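Local coordinates for protein UDP-glucose 4-epimerase (Campylobacter jejuni subsp. jejuni serotype O:2, PDB 7K3P) that interconverts UDP-glucose and UDP-galactose with the help of bound NAD and probably also acts on the N-acetylated UDP-sugars, at residues K208-I213 against C241-I246. The protein carries 2 engineered substitutions. Sequence-based numbering, arbitrary orientation.
Sequences KATLLI and CIRDFI. With ACT (acetate ion), chain G.
With CG set beside its backbone N (chi1 -51°), F245 turns its ring toward the start of helix 212-220, where I213, its CG1 also beside the backbone N (chi1 -60°), lays that methylene over one ring face. The pair joins the helix to the broken strand 242-246 in the mixed-sheet part of this NAD-dependent epimerase of the extended short-chain dehydrogenase/reductase type. The fit is a CH-pi contact: I213 CG1 sits 3.5 Å from the F245 ring centroid, nearly on the ring normal, while I213 CD1 runs back toward F245 CB. The L212 side chain runs at about a right angle to that of F245, its CB 3.5 Å from F245 CZ. A209 O lies near the ring plane beyond CZ and also accepts the backbone N-H of L212. V283 of helix 280-291 packs on both L212 and I213.

Two residues earlier on the strand, R243 bends at chi2 and runs its aliphatic part alongside the A209-T210 turn, R243 CG 3.5 Å from A209 O; A209 CB covers one guanidinium face. At the guanidinium edge, near its plane, an acetate ion, probably from the crystallisation liquor, is gripped by two nearly straight bonds, R243 NE to OXT (2.8 Å) and R243 NH2 to O (3.0 Å). Within the strand, R243 NH1 donates to I242 O (2.9 Å), which it meets from above the carbonyl plane, and NH2 donates to P307 O as well as to the acetate. Between the two backbones, one water donates to T210 O at 2.9 Å and to D244 O at 2.7 Å.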
loop_
_atom_site.group_PDB
_atom_site.type_symbol
_atom_site.label_atom_id
_atom_site.label_comp_id
_atom_site.label_asym_id
_atom_site.label_seq_id
_atom_site.Cartn_x
_atom_site.Cartn_y
_atom_site.Cartn_z
ATOM N N LYS A 208 5.870 3.185 -24.993
ATOM C CA LYS A 208 5.609 1.748 -25.027
ATOM C C LYS A 208 4.472 1.440 -25.991
ATOM O O LYS A 208 3.638 2.311 -26.273
ATOM C CB LYS A 208 5.251 1.235 -23.629
ATOM C CG LYS A 208 6.425 1.219 -22.643
ATOM C CD LYS A 208 7.413 0.093 -22.948
ATOM C CE LYS A 208 8.604 0.119 -21.988
ATOM N NZ LYS A 208 9.532 -1.035 -22.205
ATOM N N ALA A 209 4.428 0.201 -26.478
ATOM C CA ALA A 209 3.433 -0.194 -27.468
ATOM C C ALA A 209 2.026 -0.234 -26.874
ATOM O O ALA A 209 1.046 -0.274 -27.612
ATOM C CB ALA A 209 3.795 -1.557 -28.107
ATOM N N THR A 210 1.930 -0.242 -25.544
ATOM C CA THR A 210 0.628 -0.213 -24.873
ATOM C C THR A 210 -0.080 1.120 -25.137
ATOM O O THR A 210 -1.294 1.232 -24.946
ATOM C CB THR A 210 0.764 -0.433 -23.355
ATOM O OG1 THR A 210 1.871 0.335 -22.877
ATOM C CG2 THR A 210 1.020 -1.891 -23.045
ATOM N N LEU A 211 0.678 2.119 -25.591
ATOM C CA LEU A 211 0.135 3.450 -25.881
ATOM C C LEU A 211 -0.012 3.655 -27.393
ATOM O O LEU A 211 -0.130 4.795 -27.866
ATOM C CB LEU A 211 1.045 4.534 -25.293
ATOM C CG LEU A 211 1.121 4.601 -23.766
ATOM C CD1 LEU A 211 2.278 5.490 -23.278
ATOM C CD2 LEU A 211 -0.198 5.124 -23.247
ATOM N N LEU A 212 0.004 2.553 -28.143
ATOM C CA LEU A 212 -0.024 2.612 -29.615
ATOM C C LEU A 212 -1.192 3.414 -30.211
ATOM O O LEU A 212 -1.000 4.213 -31.129
ATOM C CB LEU A 212 -0.007 1.203 -30.205
ATOM C CG LEU A 212 -0.436 1.124 -31.677
ATOM C CD1 LEU A 212 0.593 1.764 -32.594
ATOM C CD2 LEU A 212 -0.708 -0.309 -32.087
ATOM N N ILE A 213 -2.400 3.203 -29.700
ATOM C CA ILE A 213 -3.547 3.959 -30.204
ATOM C C ILE A 213 -3.421 5.461 -29.909
ATOM O O ILE A 213 -3.731 6.298 -30.764
ATOM C CB ILE A 213 -4.870 3.415 -29.667
ATOM C CG1 ILE A 213 -5.042 1.961 -30.101
ATOM C CG2 ILE A 213 -6.031 4.243 -30.182
ATOM C CD1 ILE A 213 -6.491 1.563 -30.356
ATOM N N CYS A 241 4.006 -5.910 -33.208
ATOM C CA CYS A 241 3.555 -6.176 -31.841
ATOM C C CYS A 241 2.026 -6.192 -31.719
ATOM O O CYS A 241 1.331 -5.433 -32.388
ATOM C CB CYS A 241 4.154 -5.143 -30.862
ATOM S SG CYS A 241 5.907 -5.493 -30.481
ATOM N N ILE A 242 1.524 -7.067 -30.852
ATOM C CA ILE A 242 0.101 -7.150 -30.561
ATOM C C ILE A 242 -0.170 -6.637 -29.139
ATOM O O ILE A 242 0.429 -7.107 -28.165
ATOM C CB ILE A 242 -0.414 -8.600 -30.719
ATOM C CG1 ILE A 242 -0.318 -9.021 -32.194
ATOM C CG2 ILE A 242 -1.856 -8.718 -30.211
ATOM C CD1 ILE A 242 -0.694 -10.464 -32.468
ATOM N N ARG A 243 -1.060 -5.659 -29.026
ATOM C CA ARG A 243 -1.393 -5.100 -27.718
ATOM C C ARG A 243 -2.900 -5.002 -27.517
ATOM O O ARG A 243 -3.672 -5.159 -28.461
ATOM C CB ARG A 243 -0.745 -3.721 -27.531
ATOM C CG ARG A 243 0.779 -3.773 -27.455
ATOM C CD ARG A 243 1.233 -4.609 -26.266
ATOM N NE ARG A 243 2.683 -4.546 -26.069
ATOM C CZ ARG A 243 3.563 -5.368 -26.637
ATOM N NH1 ARG A 243 3.157 -6.328 -27.460
ATOM N NH2 ARG A 243 4.863 -5.232 -26.380
ATOM N N ASP A 244 -3.289 -4.687 -26.286
ATOM C CA ASP A 244 -4.664 -4.760 -25.839
ATOM C C ASP A 244 -5.215 -3.333 -25.665
ATOM O O ASP A 244 -4.657 -2.523 -24.902
ATOM C CB ASP A 244 -4.668 -5.541 -24.521
ATOM C CG ASP A 244 -6.053 -5.936 -24.068
ATOM O OD1 ASP A 244 -6.911 -5.037 -23.928
ATOM O OD2 ASP A 244 -6.268 -7.148 -23.835
ATOM N N PHE A 245 -6.275 -3.010 -26.408
ATOM C CA PHE A 245 -6.941 -1.704 -26.309
ATOM C C PHE A 245 -8.442 -1.909 -26.132
ATOM O O PHE A 245 -8.975 -2.959 -26.499
ATOM C CB PHE A 245 -6.683 -0.875 -27.569
ATOM C CG PHE A 245 -5.241 -0.797 -27.936
ATOM C CD1 PHE A 245 -4.407 0.132 -27.320
ATOM C CD2 PHE A 245 -4.705 -1.668 -28.875
ATOM C CE1 PHE A 245 -3.062 0.195 -27.640
ATOM C CE2 PHE A 245 -3.362 -1.611 -29.204
ATOM C CZ PHE A 245 -2.537 -0.673 -28.584
ATOM N N ILE A 246 -9.134 -0.919 -25.575
ATOM C CA ILE A 246 -10.568 -1.081 -25.359
ATOM C C ILE A 246 -11.347 0.216 -25.586
ATOM O O ILE A 246 -10.852 1.320 -25.305
ATOM C CB ILE A 246 -10.871 -1.678 -23.968
ATOM C CG1 ILE A 246 -12.323 -2.147 -23.894
ATOM C CG2 ILE A 246 -10.539 -0.661 -22.849
ATOM C CD1 ILE A 246 -12.576 -3.107 -22.743
HETATM C C ACT G . 5.059 -2.797 -24.108
HETATM O O ACT G . 6.125 -3.124 -24.700
HETATM O OXT ACT G . 4.077 -2.458 -24.816
HETATM C CH3 ACT G . 4.960 -2.790 -22.614
HETATM O O HOH W 1 -2.659 -1.018 -23.838
#